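Local atomic coordinates of 3-methylornithine synthase (Methanosarcina barkeri, PDB entry 3T7V), a protein that isomerises L-lysine to (3R)-3-methyl-D-ornithine by radical SAM chemistry, a step in the biosynthesis of pyrrolysine. Residues P147-N152 against V191-F196; L113-G116 against Y121-D124; Y21-N26 against R266-K271. One frame throughout, in Å; residues are numbered along the deposited sequence.

Contact 1 (P147-N152 against V191-F196); sequences PGLMDN and VNARRF. With SAM (S-adenosylmethionine), chain C.
Phe196 holds its CG anti to the backbone N (chi1 180°), while Asn152 has CG anti to its carbonyl carbon (chi1 -72°), and these two settings bring the asparagine amide over one face of the phenylalanine ring. The amide and ring planes are only 2° apart, with Asn152 CG 3.5 Å above the plane of the Phe196 ring. Asn152 ND2 lies over the CD1 side of the Phe196 ring and OD1 over CG and CD2. Asn152 CB joins in by a CH-pi contact, 3.6 Å from the Phe196 ring centroid and near its normal. Beside the stack, the backbone carbonyl oxygen, Asn152 O, comes to 3.3 Å from Phe196 CE2. Three residues earlier, the CD1 methyl of Leu149 touches Ala193 CB at 3.5 Å. Leu149 is the centre of an inverse gamma turn, and just before it Gly148 N lies 3.8 Å from CA of S-adenosylmethionine, so the same short loop faces the cofactor and the helix. That loop leads from strand 143-146 of the barrel into helix 152-160, where Asp151 is the N-cap, and the contact packs this loop and the first residue of that helix against helix 187-200, whose Ala193 also touches Leu168 after strand 163-167.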
loop_
_atom_site.group_PDB
_atom_site.type_symbol
_atom_site.label_atom_id
_atom_site.label_comp_id
_atom_site.label_asym_id
_atom_site.label_seq_id
_atom_site.Cartn_x
_atom_site.Cartn_y
_atom_site.Cartn_z
ATOM N N PRO A 147 -4.374 -2.710 10.643
ATOM C CA PRO A 147 -4.972 -3.659 11.564
ATOM C C PRO A 147 -6.380 -4.059 11.174
ATOM O O PRO A 147 -7.047 -4.756 11.973
ATOM C CB PRO A 147 -5.019 -2.827 12.860
ATOM C CG PRO A 147 -5.387 -1.443 12.360
ATOM C CD PRO A 147 -4.660 -1.280 11.013
ATOM N N GLY A 148 -6.838 -3.553 10.019
ATOM C CA GLY A 148 -8.259 -3.633 9.656
ATOM C C GLY A 148 -9.054 -2.581 10.391
ATOM O O GLY A 148 -8.479 -1.630 10.937
ATOM N N LEU A 149 -10.361 -2.781 10.445
ATOM C CA LEU A 149 -11.225 -1.757 10.998
ATOM C C LEU A 149 -11.300 -1.937 12.551
ATOM O O LEU A 149 -12.213 -2.571 13.136
ATOM C CB LEU A 149 -12.563 -1.836 10.275
ATOM C CG LEU A 149 -13.567 -0.836 10.815
ATOM C CD1 LEU A 149 -13.066 0.548 10.437
ATOM C CD2 LEU A 149 -14.944 -1.106 10.261
ATOM N N MET A 150 -10.244 -1.475 13.178
ATOM C CA MET A 150 -10.156 -1.540 14.676
ATOM C C MET A 150 -11.048 -0.321 15.176
ATOM O O MET A 150 -11.282 0.696 14.441
ATOM C CB MET A 150 -8.614 -1.489 15.154
ATOM C CG MET A 150 -7.781 -2.883 15.188
ATOM S SD MET A 150 -8.210 -3.183 16.866
ATOM C CE MET A 150 -7.247 -4.617 17.405
ATOM N N ASP A 151 -11.550 -0.438 16.406
ATOM C CA ASP A 151 -12.363 0.637 16.912
ATOM C C ASP A 151 -11.603 1.903 17.181
ATOM O O ASP A 151 -10.375 1.932 17.295
ATOM C CB ASP A 151 -13.236 0.226 18.100
ATOM C CG ASP A 151 -12.504 -0.221 19.296
ATOM O OD1 ASP A 151 -11.451 0.296 19.672
ATOM O OD2 ASP A 151 -13.074 -1.078 20.006
ATOM N N ASN A 152 -12.367 2.995 17.288
ATOM C CA ASN A 152 -11.723 4.288 17.514
ATOM C C ASN A 152 -10.905 4.295 18.828
ATOM O O ASN A 152 -9.819 4.889 18.865
ATOM C CB ASN A 152 -12.777 5.381 17.632
ATOM C CG ASN A 152 -13.437 5.720 16.334
ATOM O OD1 ASN A 152 -13.028 5.260 15.262
ATOM N ND2 ASN A 152 -14.451 6.614 16.411
ATOM N N VAL A 191 -14.190 4.733 5.707
ATOM C CA VAL A 191 -14.031 6.162 5.517
ATOM C C VAL A 191 -13.966 6.872 6.871
ATOM O O VAL A 191 -13.040 7.747 7.105
ATOM C CB VAL A 191 -15.208 6.676 4.707
ATOM C CG1 VAL A 191 -15.154 8.196 4.650
ATOM C CG2 VAL A 191 -15.180 6.104 3.265
ATOM N N ASN A 192 -14.867 6.529 7.788
ATOM C CA ASN A 192 -14.950 7.191 9.067
ATOM C C ASN A 192 -13.739 6.896 9.957
ATOM O O ASN A 192 -13.297 7.767 10.755
ATOM C CB ASN A 192 -16.285 6.791 9.757
ATOM C CG ASN A 192 -17.480 7.453 9.097
ATOM O OD1 ASN A 192 -17.352 8.390 8.360
ATOM N ND2 ASN A 192 -18.646 6.887 9.308
ATOM N N ALA A 193 -13.200 5.656 9.861
ATOM C CA ALA A 193 -12.040 5.339 10.652
ATOM C C ALA A 193 -10.813 6.147 10.172
ATOM O O ALA A 193 -10.027 6.613 11.020
ATOM C CB ALA A 193 -11.762 3.816 10.546
ATOM N N ARG A 194 -10.669 6.314 8.847
ATOM C CA ARG A 194 -9.541 7.139 8.393
ATOM C C ARG A 194 -9.726 8.576 8.854
ATOM O O ARG A 194 -8.733 9.205 9.204
ATOM C CB ARG A 194 -9.398 7.032 6.876
ATOM C CG ARG A 194 -8.873 5.655 6.432
ATOM C CD ARG A 194 -8.438 5.682 4.933
ATOM N NE ARG A 194 -9.516 6.106 4.066
ATOM C CZ ARG A 194 -10.474 5.349 3.546
ATOM N NH1 ARG A 194 -11.433 6.050 2.902
ATOM N NH2 ARG A 194 -10.469 3.988 3.591
ATOM N N ARG A 195 -10.952 9.083 8.870
ATOM C CA ARG A 195 -11.170 10.439 9.329
ATOM C C ARG A 195 -10.858 10.599 10.807
ATOM O O ARG A 195 -10.193 11.577 11.223
ATOM C CB ARG A 195 -12.633 10.802 9.061
ATOM C CG ARG A 195 -12.803 11.064 7.561
ATOM C CD ARG A 195 -14.221 11.496 7.132
ATOM N NE ARG A 195 -14.760 12.453 8.131
ATOM C CZ ARG A 195 -15.594 12.142 9.143
ATOM N NH1 ARG A 195 -16.064 10.886 9.270
ATOM N NH2 ARG A 195 -16.000 13.071 9.968
ATOM N N PHE A 196 -11.273 9.610 11.610
ATOM C CA PHE A 196 -11.008 9.640 13.053
ATOM C C PHE A 196 -9.482 9.608 13.276
ATOM O O PHE A 196 -8.939 10.316 14.118
ATOM C CB PHE A 196 -11.690 8.456 13.765
ATOM C CG PHE A 196 -11.429 8.456 15.261
ATOM C CD1 PHE A 196 -12.207 9.264 16.083
ATOM C CD2 PHE A 196 -10.392 7.727 15.789
ATOM C CE1 PHE A 196 -11.954 9.289 17.480
ATOM C CE2 PHE A 196 -10.106 7.729 17.164
ATOM C CZ PHE A 196 -10.888 8.536 17.993
HETATM N N SAM C . -6.786 -6.980 7.003
HETATM C CA SAM C . -6.540 -5.619 6.898
HETATM C C SAM C . -7.305 -4.929 5.842
HETATM O O SAM C . -8.030 -5.586 5.067
HETATM O OXT SAM C . -7.277 -3.648 5.849
HETATM C CB SAM C . -5.342 -5.343 6.313
HETATM C CG SAM C . -4.829 -6.105 5.159
HETATM S SD SAM C . -4.371 -5.018 3.743
HETATM C CE SAM C . -2.624 -5.301 3.652
HETATM C "C5'" SAM C . -4.944 -5.992 2.367
HETATM C "C4'" SAM C . -5.205 -5.248 1.286
HETATM O "O4'" SAM C . -4.150 -6.111 0.521
HETATM C "C3'" SAM C . -6.451 -5.235 0.825
HETATM O "O3'" SAM C . -6.662 -3.879 1.244
HETATM C "C2'" SAM C . -5.976 -5.188 -0.634
HETATM O "O2'" SAM C . -5.884 -3.832 -1.181
HETATM C "C1'" SAM C . -4.647 -5.943 -0.811
HETATM N N9 SAM C . -4.920 -7.346 -1.296
HETATM C C8 SAM C . -5.488 -8.409 -0.649
HETATM N N7 SAM C . -5.574 -9.432 -1.486
HETATM C C5 SAM C . -5.041 -9.032 -2.690
HETATM C C6 SAM C . -4.937 -9.660 -3.941
HETATM N N6 SAM C . -5.363 -10.904 -4.162
HETATM N N1 SAM C . -4.320 -9.002 -4.935
HETATM C C2 SAM C . -3.876 -7.720 -4.775
HETATM N N3 SAM C . -4.064 -7.044 -3.616
HETATM C C4 SAM C . -4.630 -7.729 -2.573
#

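Contact 2 (L113-G116 against Y121-D124); sequences LTMG and YYED. With SAM (S-adenosylmethionine), chain C.
Sulfur and aromatic groups carry this contact, with Met115 reaching from strand 110-115 to two consecutive tyrosines. Its SD lies 4.5 Å from the centroid of the Tyr121 ring and 44° off the ring normal, an oblique Met-aromatic contact in which the nearest ring atom, Tyr121 CD2, is 3.8 Å from SD. Apolar packing adds the methyl: Met115 CE approaches Tyr122 CE1 at 3.9 Å and sits equally close to Tyr121 CB. With CG between the backbone N and the carbonyl carbon (chi1 54°) and the chain extended beyond it, the thioether reaches both residues. An alanine at Met115 is likely to open a gap beside Tyr121 and leave both rings without their sulfur and methyl neighbours. The polar contacts lie elsewhere: Tyr122 OH is hydrogen-bonded to Pro147 O, and Met115 O is 3.1 Å from the amino N of S-adenosylmethionine. The carbonyl of Met115 thus approaches the cofactor, while its side chain leads to helix 119-123. In the fold, strand 110-115 lies between parallel strands 58-68 and 143-146; Met115 also packs on Phe67 and on Phe128 of helix 126-139, and Tyr121 of helix 119-123 meets Phe67 edge-to-face.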
loop_
_atom_site.group_PDB
_atom_site.type_symbol
_atom_site.label_atom_id
_atom_site.label_comp_id
_atom_site.label_asym_id
_atom_site.label_seq_id
_atom_site.Cartn_x
_atom_site.Cartn_y
_atom_site.Cartn_z
ATOM N N LEU A 113 3.132 -2.639 10.207
ATOM C CA LEU A 113 2.713 -3.810 11.044
ATOM C C LEU A 113 1.278 -4.131 10.571
ATOM O O LEU A 113 0.347 -3.326 10.746
ATOM C CB LEU A 113 2.652 -3.401 12.534
ATOM C CG LEU A 113 3.976 -2.938 13.111
ATOM C CD1 LEU A 113 3.720 -2.461 14.525
ATOM C CD2 LEU A 113 4.973 -4.074 12.987
ATOM N N THR A 114 1.135 -5.272 9.903
ATOM C CA THR A 114 -0.111 -5.653 9.267
ATOM C C THR A 114 -0.633 -6.952 9.840
ATOM O O THR A 114 0.129 -7.892 10.150
ATOM C CB THR A 114 0.146 -5.833 7.748
ATOM O OG1 THR A 114 0.416 -4.545 7.181
ATOM C CG2 THR A 114 -1.121 -6.384 6.989
ATOM N N MET A 115 -1.968 -7.047 9.955
ATOM C CA MET A 115 -2.603 -8.304 10.312
ATOM C C MET A 115 -3.896 -8.422 9.545
ATOM O O MET A 115 -4.506 -7.454 9.097
ATOM C CB MET A 115 -2.873 -8.466 11.843
ATOM C CG MET A 115 -3.686 -7.267 12.392
ATOM S SD MET A 115 -4.182 -7.694 14.093
ATOM C CE MET A 115 -4.907 -6.143 14.577
ATOM N N GLY A 116 -4.353 -9.676 9.439
ATOM C CA GLY A 116 -5.809 -9.879 9.205
ATOM C C GLY A 116 -6.590 -9.375 10.414
ATOM O O GLY A 116 -5.952 -8.985 11.432
ATOM N N TYR A 121 -6.431 -10.496 18.553
ATOM C CA TYR A 121 -6.183 -9.080 18.815
ATOM C C TYR A 121 -7.482 -8.299 18.937
ATOM O O TYR A 121 -7.506 -7.312 19.691
ATOM C CB TYR A 121 -5.280 -8.477 17.714
ATOM C CG TYR A 121 -3.864 -8.977 17.813
ATOM C CD1 TYR A 121 -2.993 -8.435 18.759
ATOM C CD2 TYR A 121 -3.347 -10.003 16.957
ATOM C CE1 TYR A 121 -1.697 -8.861 18.882
ATOM C CE2 TYR A 121 -2.059 -10.480 17.100
ATOM C CZ TYR A 121 -1.220 -9.888 18.029
ATOM O OH TYR A 121 0.116 -10.279 18.181
ATOM N N TYR A 122 -8.555 -8.698 18.250
ATOM C CA TYR A 122 -9.829 -7.980 18.388
ATOM C C TYR A 122 -10.572 -8.273 19.700
ATOM O O TYR A 122 -11.325 -7.403 20.157
ATOM C CB TYR A 122 -10.701 -8.305 17.162
ATOM C CG TYR A 122 -10.350 -7.397 15.972
ATOM C CD1 TYR A 122 -9.128 -7.503 15.278
ATOM C CD2 TYR A 122 -11.247 -6.375 15.589
ATOM C CE1 TYR A 122 -8.802 -6.615 14.233
ATOM C CE2 TYR A 122 -10.946 -5.547 14.538
ATOM C CZ TYR A 122 -9.689 -5.678 13.859
ATOM O OH TYR A 122 -9.454 -4.794 12.819
ATOM N N GLU A 123 -10.351 -9.461 20.296
ATOM C CA GLU A 123 -10.991 -9.861 21.625
ATOM C C GLU A 123 -10.488 -8.969 22.697
ATOM O O GLU A 123 -11.229 -8.628 23.607
ATOM C CB GLU A 123 -10.494 -11.329 21.879
ATOM C CG GLU A 123 -10.830 -12.022 23.150
ATOM C CD GLU A 123 -10.460 -13.457 22.980
ATOM O OE1 GLU A 123 -9.249 -13.818 23.065
ATOM O OE2 GLU A 123 -11.396 -14.219 22.694
ATOM N N ASP A 124 -9.216 -8.581 22.626
ATOM C CA ASP A 124 -8.666 -7.685 23.666
ATOM C C ASP A 124 -7.652 -6.779 22.977
ATOM O O ASP A 124 -6.464 -7.135 22.851
ATOM C CB ASP A 124 -7.974 -8.445 24.797
ATOM C CG ASP A 124 -7.433 -7.464 25.864
ATOM O OD1 ASP A 124 -7.576 -6.187 25.623
ATOM O OD2 ASP A 124 -6.843 -7.953 26.885
HETATM N N SAM C . -6.786 -6.980 7.003
HETATM C CA SAM C . -6.540 -5.619 6.898
HETATM C C SAM C . -7.305 -4.929 5.842
HETATM O O SAM C . -8.030 -5.586 5.067
HETATM O OXT SAM C . -7.277 -3.648 5.849
HETATM C CB SAM C . -5.342 -5.343 6.313
HETATM C CG SAM C . -4.829 -6.105 5.159
HETATM S SD SAM C . -4.371 -5.018 3.743
HETATM C CE SAM C . -2.624 -5.301 3.652
HETATM C "C5'" SAM C . -4.944 -5.992 2.367
HETATM C "C4'" SAM C . -5.205 -5.248 1.286
HETATM O "O4'" SAM C . -4.150 -6.111 0.521
HETATM C "C3'" SAM C . -6.451 -5.235 0.825
HETATM O "O3'" SAM C . -6.662 -3.879 1.244
HETATM C "C2'" SAM C . -5.976 -5.188 -0.634
HETATM O "O2'" SAM C . -5.884 -3.832 -1.181
HETATM C "C1'" SAM C . -4.647 -5.943 -0.811
HETATM N N9 SAM C . -4.920 -7.346 -1.296
HETATM C C8 SAM C . -5.488 -8.409 -0.649
HETATM N N7 SAM C . -5.574 -9.432 -1.486
HETATM C C5 SAM C . -5.041 -9.032 -2.690
HETATM C C6 SAM C . -4.937 -9.660 -3.941
HETATM N N6 SAM C . -5.363 -10.904 -4.162
HETATM N N1 SAM C . -4.320 -9.002 -4.935
HETATM C C2 SAM C . -3.876 -7.720 -4.775
HETATM N N3 SAM C . -4.064 -7.044 -3.616
HETATM C C4 SAM C . -4.630 -7.729 -2.573
#

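Contact 3 (Y21-N26 against R266-K271); sequences YQLTDN and RLMFPK
Leu23 turns its CD2 methyl to the last turn of helix 258-268 and touches two consecutive residues there. CD2 lies 3.8 Å from Leu267 CB and 4.1 Å from Met268 CG, so the methyl meets the inner parts of both side chains while their ends run on to other neighbours. The second branch of the leucine, CD1, comes to 4.0 Å from Leu267 O. Leu23 CG stands anti to its carbonyl carbon (chi1 -85°), a setting that carries both methyls across to the helix.

Beside this apolar contact a single water ties the two backbones together. It donates to Leu267 O at 2.7 Å and to Tyr21 O at 2.9 Å, and accepts from Leu23 N at 3.1 Å. One carbonyl near the C-terminal end of helix 258-268 is thereby linked to both a carbonyl and an amide of segment 21-26.

A second shell of bonds probably helps to hold each side. Thr24 is the N-cap of helix 25-32, Leu23 O is hydrogen-bonded to Arg224, and Asp25 forms a salt bridge with the same arginine of helix 216-228. On the other side, Arg266 NH1 donates to Pro270 O at 2.9 Å, approaching from above the carbonyl plane, and so ties the last turn to the residues that follow it. Leu267 also packs on Leu13 and Val17 of helix 13-18 and on Leu43 of helix 37-55.

The chemistry divides by position: methyl and methylene groups fill the interface of the N-terminal region with the barrel's outer helix, and a water meets the backbone polar groups beside it. The direct contact therefore rests on apolar fit and the polar link passes through one water, in structural packing far from the active site.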
loop_
_atom_site.group_PDB
_atom_site.type_symbol
_atom_site.label_atom_id
_atom_site.label_comp_id
_atom_site.label_asym_id
_atom_site.label_seq_id
_atom_site.Cartn_x
_atom_site.Cartn_y
_atom_site.Cartn_z
ATOM N N TYR A 21 -2.075 22.606 -12.307
ATOM C CA TYR A 21 -3.180 22.095 -13.149
ATOM C C TYR A 21 -3.876 20.884 -12.496
ATOM O O TYR A 21 -3.194 19.963 -12.021
ATOM C CB TYR A 21 -2.669 21.746 -14.572
ATOM C CG TYR A 21 -3.751 21.254 -15.498
ATOM C CD1 TYR A 21 -4.703 22.139 -16.014
ATOM C CD2 TYR A 21 -3.851 19.881 -15.801
ATOM C CE1 TYR A 21 -5.737 21.682 -16.813
ATOM C CE2 TYR A 21 -4.884 19.393 -16.579
ATOM C CZ TYR A 21 -5.821 20.317 -17.120
ATOM O OH TYR A 21 -6.844 19.858 -17.929
ATOM N N GLN A 22 -5.205 20.883 -12.493
ATOM C CA GLN A 22 -6.043 19.795 -11.946
ATOM C C GLN A 22 -6.591 18.999 -13.125
ATOM O O GLN A 22 -7.327 19.535 -13.907
ATOM C CB GLN A 22 -7.270 20.345 -11.235
ATOM C CG GLN A 22 -7.039 21.530 -10.331
ATOM C CD GLN A 22 -6.693 21.054 -8.971
ATOM O OE1 GLN A 22 -5.838 20.191 -8.814
ATOM N NE2 GLN A 22 -7.348 21.602 -7.973
ATOM N N LEU A 23 -6.289 17.690 -13.179
ATOM C CA LEU A 23 -6.805 16.856 -14.222
ATOM C C LEU A 23 -8.347 16.824 -14.161
ATOM O O LEU A 23 -8.948 16.693 -13.067
ATOM C CB LEU A 23 -6.217 15.455 -14.038
ATOM C CG LEU A 23 -4.836 15.259 -14.671
ATOM C CD1 LEU A 23 -3.686 16.223 -14.480
ATOM C CD2 LEU A 23 -4.481 13.831 -14.255
ATOM N N THR A 24 -8.985 17.030 -15.315
ATOM C CA THR A 24 -10.430 16.895 -15.415
ATOM C C THR A 24 -10.868 15.460 -15.620
ATOM O O THR A 24 -10.039 14.597 -15.865
ATOM C CB THR A 24 -10.926 17.710 -16.628
ATOM O OG1 THR A 24 -10.398 17.127 -17.849
ATOM C CG2 THR A 24 -10.466 19.166 -16.528
ATOM N N ASP A 25 -12.185 15.205 -15.598
ATOM C CA ASP A 25 -12.614 13.842 -15.895
ATOM C C ASP A 25 -12.298 13.455 -17.331
ATOM O O ASP A 25 -11.993 12.268 -17.585
ATOM C CB ASP A 25 -14.111 13.590 -15.574
ATOM C CG ASP A 25 -14.450 13.734 -14.058
ATOM O OD1 ASP A 25 -13.582 13.461 -13.173
ATOM O OD2 ASP A 25 -15.590 14.143 -13.771
ATOM N N ASN A 26 -12.418 14.393 -18.275
ATOM C CA ASN A 26 -11.953 14.095 -19.674
ATOM C C ASN A 26 -10.488 13.699 -19.710
ATOM O O ASN A 26 -10.136 12.761 -20.489
ATOM C CB ASN A 26 -12.294 15.211 -20.637
ATOM C CG ASN A 26 -13.775 15.152 -21.063
ATOM O OD1 ASN A 26 -14.237 16.070 -21.605
ATOM N ND2 ASN A 26 -14.481 14.081 -20.759
ATOM N N ARG A 266 0.056 10.040 -9.633
ATOM C CA ARG A 266 1.136 11.069 -9.453
ATOM C C ARG A 266 0.699 12.419 -10.035
ATOM O O ARG A 266 1.043 13.482 -9.465
ATOM C CB ARG A 266 2.417 10.596 -10.098
ATOM C CG ARG A 266 3.601 11.584 -10.093
ATOM C CD ARG A 266 3.924 12.067 -8.685
ATOM N NE ARG A 266 4.479 10.976 -7.897
ATOM C CZ ARG A 266 4.525 10.969 -6.558
ATOM N NH1 ARG A 266 4.066 11.960 -5.834
ATOM N NH2 ARG A 266 4.950 9.864 -5.927
ATOM N N LEU A 267 -0.080 12.344 -11.109
ATOM C CA LEU A 267 -0.478 13.598 -11.721
ATOM C C LEU A 267 -1.609 14.251 -10.912
ATOM O O LEU A 267 -1.804 15.440 -10.987
ATOM C CB LEU A 267 -0.881 13.350 -13.193
ATOM C CG LEU A 267 0.267 12.866 -14.115
ATOM C CD1 LEU A 267 -0.217 12.519 -15.529
ATOM C CD2 LEU A 267 1.336 13.928 -14.230
ATOM N N MET A 268 -2.428 13.453 -10.221
ATOM C CA MET A 268 -3.500 13.920 -9.353
ATOM C C MET A 268 -3.054 14.325 -7.942
ATOM O O MET A 268 -3.680 15.188 -7.341
ATOM C CB MET A 268 -4.590 12.842 -9.155
ATOM C CG MET A 268 -5.366 12.594 -10.432
ATOM S SD MET A 268 -6.679 11.369 -10.016
ATOM C CE MET A 268 -7.731 12.298 -8.833
ATOM N N PHE A 269 -2.066 13.614 -7.369
ATOM C CA PHE A 269 -1.577 13.843 -6.041
ATOM C C PHE A 269 -0.058 14.070 -6.104
ATOM O O PHE A 269 0.778 13.246 -5.645
ATOM C CB PHE A 269 -1.814 12.566 -5.199
ATOM C CG PHE A 269 -3.255 12.164 -5.101
ATOM C CD1 PHE A 269 -3.835 11.240 -5.947
ATOM C CD2 PHE A 269 -4.043 12.662 -4.008
ATOM C CE1 PHE A 269 -5.214 10.875 -5.842
ATOM C CE2 PHE A 269 -5.389 12.298 -3.908
ATOM C CZ PHE A 269 -5.982 11.403 -4.808
ATOM N N PRO A 270 0.382 15.154 -6.715
ATOM C CA PRO A 270 1.754 15.317 -7.093
ATOM C C PRO A 270 2.731 15.289 -5.889
ATOM O O PRO A 270 3.871 14.843 -6.051
ATOM C CB PRO A 270 1.795 16.657 -7.847
ATOM C CG PRO A 270 0.516 17.302 -7.443
ATOM C CD PRO A 270 -0.481 16.223 -7.244
ATOM N N LYS A 271 2.258 15.729 -4.722
ATOM C CA LYS A 271 3.143 15.877 -3.556
ATOM C C LYS A 271 3.052 14.684 -2.621
ATOM O O LYS A 271 3.649 14.746 -1.521
ATOM C CB LYS A 271 2.739 17.132 -2.786
ATOM C CG LYS A 271 3.004 18.408 -3.609
ATOM C CD LYS A 271 2.507 19.691 -2.897
ATOM C CE LYS A 271 2.610 20.926 -3.782
ATOM N NZ LYS A 271 2.476 22.192 -2.996
HETATM O O HOH W 1 -3.793 17.240 -11.333
#

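How the contacts relate
Contacts 1 and 2 are neighbours on the same side of the chain's centre, their centres 13 Å apart, and Tyr122 of contact 2 joins them. They follow one another along the chain; strand 110-115 with Gly116 after it, and the loop that follows the adjacent parallel strand 143-146, both touch S-adenosylmethionine. Contact 3 lies elsewhere: its centre is 27 Å from that of contact 1 and 36 Å from that of contact 2, which is across the chain's centre from it. Its segments, 240 residues apart, bracket the other two in sequence. The TIM-barrel-like core thus has two contacts whose segments touch the cofactor and, at contact 3, the N-terminal region packed on helix 258-268.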